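Long-range contacts in protein DJ-1 homolog D (Arabidopsis thaliana, PDB 4OGG), which is a plant member of the DJ-1/PfpI family that carries two such family regions in tandem along a single chain: residues 18-23 and 211-216; 195-200 and 224-229; 205-210 and 364-369; 231-236 and 262-267. One frame throughout, in Å; residues are numbered along the deposited sequence.

How the interactions relate
Interaction 1 lies at the centre of the chain and packs helix 15-27, within the first DJ-1/PfpI region, against helix 208-221, within the second; no hydrogen bond joins its two segments directly. Interaction 3 is also buried and uses the start of helix 208-221, but there aromatic rings, carboxylates and a water mix. Gln-23 links the two, its amide bonding to Trp-366 and His-369. Interaction 2, buried too, is regular parallel backbone pairing in a sheet; its Phe-200 packs against Phe-215 of interaction 1. Interaction 4 is a surface contact of two loops, tied to interaction 2 through Thr-262 and Thr-263 beside Ala-227, with one side-chain-to-backbone bond, a water and a long salt bridge.

Interaction 1 of 4, residues 18-23 and 211-216; sequences VMVPFQ and VKVPFQ
The side-chain amide of Gln-23 is gripped at both ends while it rests on Val-213. OE1 is hydrogen-bonded to His-369 ND1 and NE2 to Trp-366 O, which fixes the rotation of the amide, and the same OE1 lies 3.4 Å from Val-213 CG1 and 3.5 Å from Val-213 CG2. Gln-23 reaches this place with CG anti to the carbonyl carbon (chi1 -56°) and an extended chain beyond, and its side chain crosses that of Val-213 at about a right angle. The relation is repeated the other way round: the two methyl groups of Val-20 lie across the side chain of Gln-216, CG1 being 4.1 Å from Gln-216 CB. Between the two valine-glutamine pairs, Val-20 and Val-213 slide past each other in opposite directions, with Val-20 CG2 4.2 Å from Val-213 CG2. Met-19 adds its CG at the same distance from Val-213 CG2, although its methyl end leads off toward Trp-366. Van der Waals packing of valine methyls with each other and with the glutamine side chains carries the contact. The local sequences are identical except for Met-19 against Lys-212, and both helices are kinked at their proline, Pro-21 and Pro-214, whose N makes no bond to the preceding turn. The two short axes approach to 9.2 Å at 47°, joining the two family regions at the centre of the chain. Helix 176-186 adds His-176 and Ile-180 against Val-20, with His-176 and Pro-177 against Gln-216, while helix 369-380 covers Val-213 and Pro-214 through His-369.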
# COMPACT_ATOMS: atom_id res chain seq x y z
N VAL C 18 -5.10 -16.54 -13.73
CA VAL C 18 -5.03 -17.89 -13.19
C VAL C 18 -6.40 -18.28 -12.65
O VAL C 18 -6.91 -19.37 -12.94
CB VAL C 18 -3.96 -18.04 -12.06
CG1 VAL C 18 -4.20 -17.03 -10.95
CG2 VAL C 18 -4.01 -19.47 -11.50
N MET C 19 -7.03 -17.38 -11.90
CA MET C 19 -8.31 -17.70 -11.29
C MET C 19 -9.50 -17.85 -12.24
O MET C 19 -10.32 -18.74 -12.04
CB MET C 19 -8.65 -16.68 -10.20
CG MET C 19 -9.77 -17.14 -9.27
SD MET C 19 -9.43 -18.75 -8.50
CE MET C 19 -8.65 -18.24 -6.95
N VAL C 20 -9.61 -16.99 -13.24
CA VAL C 20 -10.74 -17.10 -14.16
C VAL C 20 -10.75 -18.45 -14.88
O VAL C 20 -11.74 -19.16 -14.84
CB VAL C 20 -10.77 -15.93 -15.18
CG1 VAL C 20 -11.93 -16.12 -16.15
CG2 VAL C 20 -10.95 -14.61 -14.44
N PRO C 21 -9.64 -18.82 -15.54
CA PRO C 21 -9.67 -20.12 -16.21
C PRO C 21 -9.78 -21.28 -15.22
O PRO C 21 -10.43 -22.29 -15.50
CB PRO C 21 -8.37 -20.14 -17.01
CG PRO C 21 -7.46 -19.26 -16.21
CD PRO C 21 -8.37 -18.12 -15.81
N PHE C 22 -9.16 -21.13 -14.05
CA PHE C 22 -9.20 -22.17 -13.02
C PHE C 22 -10.64 -22.49 -12.61
O PHE C 22 -11.03 -23.66 -12.54
CB PHE C 22 -8.41 -21.74 -11.78
CG PHE C 22 -8.42 -22.75 -10.66
CD1 PHE C 22 -7.90 -24.03 -10.85
CD2 PHE C 22 -8.94 -22.42 -9.41
CE1 PHE C 22 -7.90 -24.97 -9.82
CE2 PHE C 22 -8.95 -23.35 -8.37
CZ PHE C 22 -8.43 -24.63 -8.57
N GLN C 23 -11.42 -21.46 -12.33
CA GLN C 23 -12.79 -21.67 -11.90
C GLN C 23 -13.79 -21.85 -13.04
O GLN C 23 -14.74 -22.62 -12.92
CB GLN C 23 -13.22 -20.53 -10.97
CG GLN C 23 -12.29 -20.37 -9.79
CD GLN C 23 -12.81 -19.41 -8.75
OE1 GLN C 23 -13.04 -18.23 -9.05
NE2 GLN C 23 -13.01 -19.90 -7.54
N VAL C 211 -16.83 -10.61 -9.15
CA VAL C 211 -17.46 -9.94 -10.27
C VAL C 211 -16.84 -10.49 -11.56
O VAL C 211 -17.55 -10.93 -12.46
CB VAL C 211 -17.29 -8.40 -10.23
CG1 VAL C 211 -15.81 -8.02 -10.14
CG2 VAL C 211 -17.92 -7.77 -11.48
N LYS C 212 -15.52 -10.50 -11.63
CA LYS C 212 -14.82 -10.93 -12.83
C LYS C 212 -14.99 -12.39 -13.23
O LYS C 212 -15.23 -12.68 -14.40
CB LYS C 212 -13.32 -10.62 -12.73
CG LYS C 212 -12.63 -10.49 -14.08
CD LYS C 212 -13.00 -9.18 -14.77
CE LYS C 212 -12.13 -8.91 -16.00
NZ LYS C 212 -12.42 -7.58 -16.62
N VAL C 213 -14.85 -13.30 -12.28
CA VAL C 213 -14.97 -14.72 -12.61
C VAL C 213 -16.33 -15.12 -13.17
O VAL C 213 -16.41 -15.69 -14.26
CB VAL C 213 -14.60 -15.61 -11.40
CG1 VAL C 213 -14.74 -17.08 -11.77
CG2 VAL C 213 -13.15 -15.32 -10.99
N PRO C 214 -17.42 -14.84 -12.44
CA PRO C 214 -18.72 -15.23 -13.00
C PRO C 214 -19.02 -14.48 -14.29
O PRO C 214 -19.55 -15.05 -15.25
CB PRO C 214 -19.71 -14.86 -11.88
CG PRO C 214 -18.87 -14.99 -10.63
CD PRO C 214 -17.58 -14.33 -11.06
N PHE C 215 -18.66 -13.20 -14.32
CA PHE C 215 -18.90 -12.36 -15.49
C PHE C 215 -18.24 -12.93 -16.74
O PHE C 215 -18.90 -13.13 -17.76
CB PHE C 215 -18.39 -10.93 -15.22
CG PHE C 215 -18.78 -9.93 -16.27
CD1 PHE C 215 -17.91 -9.62 -17.31
CD2 PHE C 215 -20.01 -9.29 -16.23
CE1 PHE C 215 -18.25 -8.69 -18.29
CE2 PHE C 215 -20.38 -8.36 -17.20
CZ PHE C 215 -19.49 -8.06 -18.23
N GLN C 216 -16.95 -13.21 -16.65
CA GLN C 216 -16.24 -13.75 -17.81
C GLN C 216 -16.55 -15.21 -18.08
O GLN C 216 -16.47 -15.66 -19.22
CB GLN C 216 -14.74 -13.52 -17.65
CG GLN C 216 -14.40 -12.04 -17.69
CD GLN C 216 -12.94 -11.78 -17.98
OE1 GLN C 216 -12.61 -10.98 -18.86
NE2 GLN C 216 -12.06 -12.43 -17.24

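Interaction 2 of 4, residues 195-200 and 224-229; sequences NKRILF and QVDAVC
The two ends of a beta-alpha-beta unit meet here: strand 197-201 and strand 224-228, connected through helix 208-221, run parallel at one margin of the six-stranded sheet. Five backbone bonds alternate between them. Ile-198 N gives to Gln-224 O at 2.8 Å and Ile-198 O takes Asp-226 N at 2.9 Å; Phe-200 likewise binds Asp-226 O and Val-228 N, and Gln-224 N begins the series on Lys-196 O. On one face Arg-197 and Gln-224 lie side by side, with NH1 of Arg-197 3.5 Å from CG of Gln-224. The guanidinium also makes a long salt bridge, Arg-197 NH2 to Asp-226 OD2 at 3.6 Å; the oxygen is well out of its plane, so charge alone acts. Both groups have firmer partners, Ser-272 O for Arg-197 NE and Tyr-273 OH for Asp-226 OD2. Further along this face, Leu-199 CD1 meets Val-228 CG2 at 3.8 Å. On the other face the Phe-200 ring brings CE1 to 3.5 Å from Val-225 CG1. Helix 208-221 covers that face with Pro-214, Phe-215 and Leu-218, the rings of Phe-215 and Phe-200 meeting edge-to-face, while strand 275-278 pairs with the far side of strand 197-201 and Thr-262 OG1 binds Ala-227 N.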
# COMPACT_ATOMS: atom_id res chain seq x y z
N ASN C 195 -27.58 -18.94 -25.49
CA ASN C 195 -28.20 -17.72 -26.00
C ASN C 195 -29.03 -17.10 -24.87
O ASN C 195 -30.26 -17.18 -24.87
CB ASN C 195 -29.09 -18.02 -27.20
CG ASN C 195 -29.70 -16.77 -27.80
OD1 ASN C 195 -29.01 -15.78 -28.02
ND2 ASN C 195 -31.00 -16.82 -28.08
N LYS C 196 -28.34 -16.49 -23.91
CA LYS C 196 -29.00 -15.87 -22.77
C LYS C 196 -28.43 -14.49 -22.47
O LYS C 196 -27.29 -14.19 -22.81
CB LYS C 196 -28.83 -16.76 -21.53
CG LYS C 196 -29.36 -18.18 -21.67
CD LYS C 196 -30.87 -18.20 -21.83
CE LYS C 196 -31.41 -19.62 -21.83
NZ LYS C 196 -30.82 -20.45 -22.92
N ARG C 197 -29.24 -13.65 -21.83
CA ARG C 197 -28.82 -12.31 -21.45
C ARG C 197 -28.77 -12.28 -19.92
O ARG C 197 -29.76 -12.59 -19.25
CB ARG C 197 -29.82 -11.27 -21.96
CG ARG C 197 -29.80 -11.09 -23.46
CD ARG C 197 -30.95 -10.20 -23.92
NE ARG C 197 -30.89 -8.87 -23.32
CZ ARG C 197 -29.95 -7.97 -23.58
NH1 ARG C 197 -28.97 -8.25 -24.43
NH2 ARG C 197 -29.99 -6.78 -22.99
N ILE C 198 -27.62 -11.90 -19.38
CA ILE C 198 -27.43 -11.85 -17.93
C ILE C 198 -27.09 -10.45 -17.44
O ILE C 198 -26.28 -9.76 -18.05
CB ILE C 198 -26.30 -12.82 -17.50
CG1 ILE C 198 -26.45 -14.16 -18.23
CG2 ILE C 198 -26.33 -13.02 -15.99
CD1 ILE C 198 -27.75 -14.88 -17.95
N LEU C 199 -27.72 -10.04 -16.34
CA LEU C 199 -27.47 -8.73 -15.74
C LEU C 199 -26.72 -8.86 -14.42
O LEU C 199 -27.10 -9.66 -13.57
CB LEU C 199 -28.79 -7.99 -15.49
CG LEU C 199 -28.66 -6.65 -14.77
CD1 LEU C 199 -27.92 -5.66 -15.66
CD2 LEU C 199 -30.04 -6.11 -14.42
N PHE C 200 -25.66 -8.07 -14.27
CA PHE C 200 -24.86 -8.08 -13.05
C PHE C 200 -25.07 -6.79 -12.27
O PHE C 200 -24.89 -5.71 -12.82
CB PHE C 200 -23.37 -8.20 -13.38
CG PHE C 200 -22.86 -9.60 -13.45
CD1 PHE C 200 -23.39 -10.51 -14.36
CD2 PHE C 200 -21.83 -10.02 -12.61
CE1 PHE C 200 -22.90 -11.82 -14.43
CE2 PHE C 200 -21.34 -11.32 -12.67
CZ PHE C 200 -21.87 -12.22 -13.58
N GLN C 224 -24.69 -13.00 -23.36
CA GLN C 224 -24.54 -11.55 -23.43
C GLN C 224 -24.63 -11.15 -21.96
O GLN C 224 -25.65 -11.39 -21.32
CB GLN C 224 -25.69 -10.92 -24.22
CG GLN C 224 -25.70 -9.39 -24.21
CD GLN C 224 -24.40 -8.79 -24.70
OE1 GLN C 224 -23.90 -9.14 -25.77
NE2 GLN C 224 -23.84 -7.86 -23.93
N VAL C 225 -23.57 -10.55 -21.44
CA VAL C 225 -23.55 -10.17 -20.03
C VAL C 225 -23.33 -8.68 -19.84
O VAL C 225 -22.35 -8.12 -20.32
CB VAL C 225 -22.44 -10.94 -19.28
CG1 VAL C 225 -22.66 -10.85 -17.78
CG2 VAL C 225 -22.42 -12.40 -19.73
N ASP C 226 -24.26 -8.04 -19.12
CA ASP C 226 -24.16 -6.61 -18.87
C ASP C 226 -23.92 -6.33 -17.39
O ASP C 226 -24.37 -7.08 -16.52
CB ASP C 226 -25.44 -5.89 -19.31
CG ASP C 226 -25.72 -6.08 -20.79
OD1 ASP C 226 -24.79 -5.90 -21.61
OD2 ASP C 226 -26.88 -6.39 -21.14
N ALA C 227 -23.20 -5.25 -17.11
CA ALA C 227 -22.89 -4.86 -15.74
C ALA C 227 -23.35 -3.43 -15.52
O ALA C 227 -23.03 -2.54 -16.30
CB ALA C 227 -21.39 -4.98 -15.49
N VAL C 228 -24.10 -3.21 -14.44
CA VAL C 228 -24.60 -1.88 -14.13
C VAL C 228 -24.39 -1.51 -12.67
O VAL C 228 -24.22 -2.38 -11.81
CB VAL C 228 -26.11 -1.76 -14.43
CG1 VAL C 228 -26.38 -2.10 -15.89
CG2 VAL C 228 -26.91 -2.67 -13.51
N CYS C 229 -24.40 -0.21 -12.41
CA CYS C 229 -24.24 0.34 -11.06
C CYS C 229 -24.97 1.67 -11.02
O CYS C 229 -24.87 2.47 -11.95
CB CYS C 229 -22.75 0.56 -10.75
SG CYS C 229 -22.43 1.43 -9.19

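Interaction 3 of 4, residues 205-210 and 364-369; sequences YMEDYE and AAWPGH
Tyr-209 turns the edge of its ring onto a face of the Trp-366 indole in a T-shaped pair, the centroids of the phenol and the six-membered indole ring 4.9 Å apart and the planes at 81°. The touching atom is Tyr-209 CD2, offset toward the rim and 3.4 Å from Trp-366 CD2; Pro-367 CD lies over the opposite face of the indole. Trp-366 CG, set between its own backbone N and carbonyl carbon (chi1 49°), comes 3.6 Å from Tyr-209 CD2. At the pyrrole part, the Glu-207 carboxylate approaches at a shallow tilt, planes 31° apart, with OE1 3.6 Å from Trp-366 CD1. This glutamate is also the N-cap of helix 208-221: OE2 accepts from Tyr-209 N at 2.7 Å, and weakly from Glu-210 N, so the capping carboxylate also lies against the indole. Glu-210 OE1 reaches the same CD1, at the ring edge near its plane. A water gives a hydrogen bond to Glu-210 OE1 at 3.0 Å and takes one from Trp-366 N at 3.1 Å. The His-369 imidazole comes edge-on to the helix backbone, NE2 3.4 Å from Glu-210 CA; His-369 NE2 is buried and has no partner in the model, whereas ND1 is bonded to Gln-23 OE1. Strand 237-244 flanks the contact through His-243, whose backbone O takes Trp-366 NE1 and whose backbone N, like His-64 NE2, bonds Glu-207 OE1, while helix 15-27 brings Met-19 against both Tyr-209 and Trp-366.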
# COMPACT_ATOMS: atom_id res chain seq x y z
N TYR C 205 -16.28 -1.36 -4.75
CA TYR C 205 -15.70 -2.31 -3.82
C TYR C 205 -16.34 -3.69 -3.75
O TYR C 205 -16.31 -4.34 -2.71
CB TYR C 205 -15.61 -1.67 -2.43
CG TYR C 205 -14.82 -0.39 -2.47
CD1 TYR C 205 -13.46 -0.39 -2.77
CD2 TYR C 205 -15.45 0.84 -2.28
CE1 TYR C 205 -12.74 0.79 -2.87
CE2 TYR C 205 -14.74 2.03 -2.39
CZ TYR C 205 -13.38 2.00 -2.68
OH TYR C 205 -12.69 3.18 -2.79
N MET C 206 -16.93 -4.13 -4.85
CA MET C 206 -17.47 -5.48 -4.89
C MET C 206 -16.19 -6.32 -4.91
O MET C 206 -15.12 -5.80 -5.25
CB MET C 206 -18.31 -5.68 -6.16
CG MET C 206 -17.61 -5.30 -7.44
SD MET C 206 -18.76 -5.28 -8.83
CE MET C 206 -17.98 -4.04 -9.86
N GLU C 207 -16.27 -7.59 -4.53
CA GLU C 207 -15.07 -8.42 -4.50
C GLU C 207 -14.53 -8.69 -5.90
O GLU C 207 -15.26 -9.08 -6.81
CB GLU C 207 -15.35 -9.74 -3.77
CG GLU C 207 -14.18 -10.24 -2.90
CD GLU C 207 -13.06 -10.90 -3.70
OE1 GLU C 207 -11.92 -10.95 -3.20
OE2 GLU C 207 -13.33 -11.38 -4.82
N ASP C 208 -13.22 -8.46 -6.05
CA ASP C 208 -12.45 -8.61 -7.28
C ASP C 208 -12.75 -9.89 -8.08
O ASP C 208 -13.05 -9.83 -9.28
CB ASP C 208 -10.97 -8.54 -6.91
CG ASP C 208 -10.03 -8.78 -8.08
OD1 ASP C 208 -9.66 -7.81 -8.78
OD2 ASP C 208 -9.66 -9.96 -8.27
N TYR C 209 -12.66 -11.05 -7.44
CA TYR C 209 -12.94 -12.31 -8.13
C TYR C 209 -14.42 -12.51 -8.40
O TYR C 209 -14.81 -12.97 -9.47
CB TYR C 209 -12.52 -13.52 -7.28
CG TYR C 209 -11.06 -13.85 -7.17
CD1 TYR C 209 -10.14 -13.53 -8.17
CD2 TYR C 209 -10.61 -14.61 -6.09
CE1 TYR C 209 -8.81 -13.97 -8.09
CE2 TYR C 209 -9.32 -15.06 -6.01
CZ TYR C 209 -8.42 -14.74 -7.00
OH TYR C 209 -7.13 -15.22 -6.89
N GLU C 210 -15.24 -12.16 -7.41
CA GLU C 210 -16.68 -12.37 -7.49
C GLU C 210 -17.42 -11.66 -8.60
O GLU C 210 -18.53 -12.06 -8.96
CB GLU C 210 -17.29 -12.09 -6.12
CG GLU C 210 -16.64 -12.99 -5.08
CD GLU C 210 -17.06 -12.69 -3.67
OE1 GLU C 210 -16.39 -13.20 -2.75
OE2 GLU C 210 -18.05 -11.95 -3.48
N ALA C 364 -21.14 -18.83 -0.97
CA ALA C 364 -20.67 -18.20 0.26
C ALA C 364 -19.45 -17.31 0.11
O ALA C 364 -19.32 -16.30 0.80
CB ALA C 364 -20.38 -19.28 1.30
N ALA C 365 -18.55 -17.67 -0.80
CA ALA C 365 -17.32 -16.90 -1.01
C ALA C 365 -16.73 -17.26 -2.37
O ALA C 365 -17.19 -18.20 -3.02
CB ALA C 365 -16.33 -17.22 0.10
N TRP C 366 -15.69 -16.55 -2.79
CA TRP C 366 -15.11 -16.83 -4.10
C TRP C 366 -14.62 -18.25 -4.37
O TRP C 366 -14.56 -18.67 -5.52
CB TRP C 366 -14.02 -15.81 -4.49
CG TRP C 366 -12.95 -15.51 -3.49
CD1 TRP C 366 -12.87 -14.40 -2.68
CD2 TRP C 366 -11.73 -16.24 -3.28
NE1 TRP C 366 -11.68 -14.39 -2.00
CE2 TRP C 366 -10.96 -15.51 -2.34
CE3 TRP C 366 -11.22 -17.43 -3.80
CZ2 TRP C 366 -9.70 -15.94 -1.92
CZ3 TRP C 366 -9.96 -17.86 -3.37
CH2 TRP C 366 -9.22 -17.11 -2.44
N PRO C 367 -14.25 -19.01 -3.32
CA PRO C 367 -13.79 -20.37 -3.62
C PRO C 367 -14.90 -21.21 -4.25
O PRO C 367 -14.64 -22.23 -4.89
CB PRO C 367 -13.38 -20.91 -2.25
CG PRO C 367 -12.90 -19.68 -1.54
CD PRO C 367 -13.95 -18.65 -1.93
N GLY C 368 -16.15 -20.77 -4.07
CA GLY C 368 -17.28 -21.51 -4.61
C GLY C 368 -17.75 -21.18 -6.02
O GLY C 368 -18.82 -21.63 -6.43
N HIS C 369 -16.97 -20.41 -6.77
CA HIS C 369 -17.36 -20.04 -8.12
C HIS C 369 -17.66 -21.20 -9.08
O HIS C 369 -18.57 -21.10 -9.90
CB HIS C 369 -16.32 -19.10 -8.73
CG HIS C 369 -16.37 -17.71 -8.18
ND1 HIS C 369 -15.29 -16.87 -8.18
CD2 HIS C 369 -17.39 -17.02 -7.61
CE1 HIS C 369 -15.63 -15.72 -7.63
NE2 HIS C 369 -16.90 -15.78 -7.27
O HOH W 1 -15.07 -14.54 -0.45

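Interaction 4 of 4, residues 231-236 and 262-267; sequences EKKAGD and TTNFDD
Ala-234 N gives a hydrogen bond to Asn-264 OD1, 2.9 Å long with an angle of 162° at the hydrogen, and this joins a type II beta turn, Lys-233 to Asp-236, to the loop after strand 259-260. The turn is closed by Asp-236 N on Lys-233 O, and the Asp-236 side chain braces it further: OD2 accepts Lys-233 N through its anti lone pair at 2.6 Å. Gly-235 takes the third place of the turn with a positive phi of 99°. On the partner side, the Asn-264 amide is held at its other end by a weak bond from ND2 to Asp-267 OD2. Asn-264 OD1 also sits tightly against Lys-233 CB, 2.9 Å away. From there the Lys-233 chain crosses Asn-264 at about a right angle, bent at chi2 (-62°), which sets CD, and again at chi4, which sets NZ. Lys-233 CE comes 3.2 Å from Asp-266 OD2, and NZ makes a long salt bridge of 3.8 Å to the same oxygen. A water lies 2.7 Å from both Lys-232 O and Thr-263 O. The contact thus joins the loop between strands 224-228 and 237-244 to the loop between strands 259-260 and 275-278; Lys-232 directs NZ to Asp-204, and Phe-265 packs on Val-293 and Ile-296 of helix 291-302. The methyl of Ala-234 rests on the backbone carbonyl of Thr-262, CB to O at 3.2 Å.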
# COMPACT_ATOMS: atom_id res chain seq x y z
N GLU C 231 -26.03 5.49 -10.49
CA GLU C 231 -25.26 6.72 -10.65
C GLU C 231 -24.10 6.61 -11.63
O GLU C 231 -23.40 7.60 -11.87
CB GLU C 231 -24.74 7.20 -9.29
CG GLU C 231 -25.83 7.61 -8.32
CD GLU C 231 -25.27 8.08 -6.99
OE1 GLU C 231 -24.49 9.05 -6.97
OE2 GLU C 231 -25.61 7.47 -5.95
N LYS C 232 -23.87 5.42 -12.18
CA LYS C 232 -22.79 5.24 -13.14
C LYS C 232 -23.30 4.72 -14.48
O LYS C 232 -24.34 4.06 -14.55
CB LYS C 232 -21.72 4.31 -12.57
CG LYS C 232 -20.95 4.94 -11.41
CD LYS C 232 -19.76 4.10 -10.99
CE LYS C 232 -18.98 4.78 -9.88
NZ LYS C 232 -17.78 4.01 -9.47
N LYS C 233 -22.57 5.04 -15.54
CA LYS C 233 -22.97 4.63 -16.88
C LYS C 233 -21.90 3.75 -17.53
O LYS C 233 -20.82 3.55 -16.98
CB LYS C 233 -23.20 5.87 -17.75
CG LYS C 233 -23.93 7.01 -17.03
CD LYS C 233 -25.33 6.59 -16.60
CE LYS C 233 -26.01 7.70 -15.81
NZ LYS C 233 -26.12 8.97 -16.60
N ALA C 234 -22.22 3.23 -18.71
CA ALA C 234 -21.29 2.38 -19.44
C ALA C 234 -19.97 3.13 -19.61
O ALA C 234 -19.96 4.33 -19.87
CB ALA C 234 -21.87 2.03 -20.81
N GLY C 235 -18.87 2.41 -19.44
CA GLY C 235 -17.57 3.05 -19.57
C GLY C 235 -16.97 3.41 -18.22
O GLY C 235 -15.75 3.34 -18.04
N ASP C 236 -17.82 3.81 -17.28
CA ASP C 236 -17.34 4.16 -15.95
C ASP C 236 -16.72 2.93 -15.31
O ASP C 236 -17.00 1.80 -15.71
CB ASP C 236 -18.48 4.67 -15.07
CG ASP C 236 -18.99 6.03 -15.50
OD1 ASP C 236 -18.16 6.93 -15.74
OD2 ASP C 236 -20.23 6.20 -15.59
N THR C 262 -20.91 -1.86 -18.32
CA THR C 262 -21.25 -1.95 -19.74
C THR C 262 -22.59 -1.33 -20.10
O THR C 262 -22.80 -0.95 -21.26
CB THR C 262 -21.29 -3.41 -20.20
OG1 THR C 262 -22.39 -4.08 -19.56
CG2 THR C 262 -20.00 -4.13 -19.84
N THR C 263 -23.49 -1.23 -19.13
CA THR C 263 -24.82 -0.69 -19.40
C THR C 263 -25.23 0.39 -18.40
O THR C 263 -24.73 0.44 -17.28
CB THR C 263 -25.87 -1.81 -19.37
OG1 THR C 263 -25.39 -2.93 -20.12
CG2 THR C 263 -27.18 -1.32 -19.98
N ASN C 264 -26.16 1.25 -18.81
CA ASN C 264 -26.65 2.31 -17.94
C ASN C 264 -27.77 1.78 -17.06
O ASN C 264 -28.72 1.16 -17.55
CB ASN C 264 -27.15 3.50 -18.75
CG ASN C 264 -26.09 4.06 -19.69
OD1 ASN C 264 -24.91 4.12 -19.35
ND2 ASN C 264 -26.52 4.48 -20.88
N PHE C 265 -27.66 2.02 -15.76
CA PHE C 265 -28.67 1.57 -14.81
C PHE C 265 -30.03 2.18 -15.14
O PHE C 265 -31.06 1.51 -15.01
CB PHE C 265 -28.23 1.93 -13.39
CG PHE C 265 -29.09 1.33 -12.31
CD1 PHE C 265 -30.24 1.97 -11.88
CD2 PHE C 265 -28.75 0.11 -11.74
CE1 PHE C 265 -31.04 1.41 -10.88
CE2 PHE C 265 -29.54 -0.46 -10.75
CZ PHE C 265 -30.69 0.19 -10.32
N ASP C 266 -30.03 3.44 -15.56
CA ASP C 266 -31.27 4.13 -15.91
C ASP C 266 -31.99 3.38 -17.03
O ASP C 266 -33.09 2.85 -16.83
CB ASP C 266 -30.98 5.56 -16.36
CG ASP C 266 -30.21 6.35 -15.33
OD1 ASP C 266 -30.68 6.45 -14.18
OD2 ASP C 266 -29.14 6.89 -15.68
N ASP C 267 -31.36 3.34 -18.20
CA ASP C 267 -31.93 2.65 -19.35
C ASP C 267 -31.70 1.16 -19.18
O ASP C 267 -30.78 0.58 -19.78
CB ASP C 267 -31.23 3.12 -20.63
CG ASP C 267 -30.97 4.61 -20.64
OD1 ASP C 267 -31.93 5.39 -20.45
OD2 ASP C 267 -29.80 5.01 -20.84
O HOH W 2 -24.43 1.39 -14.78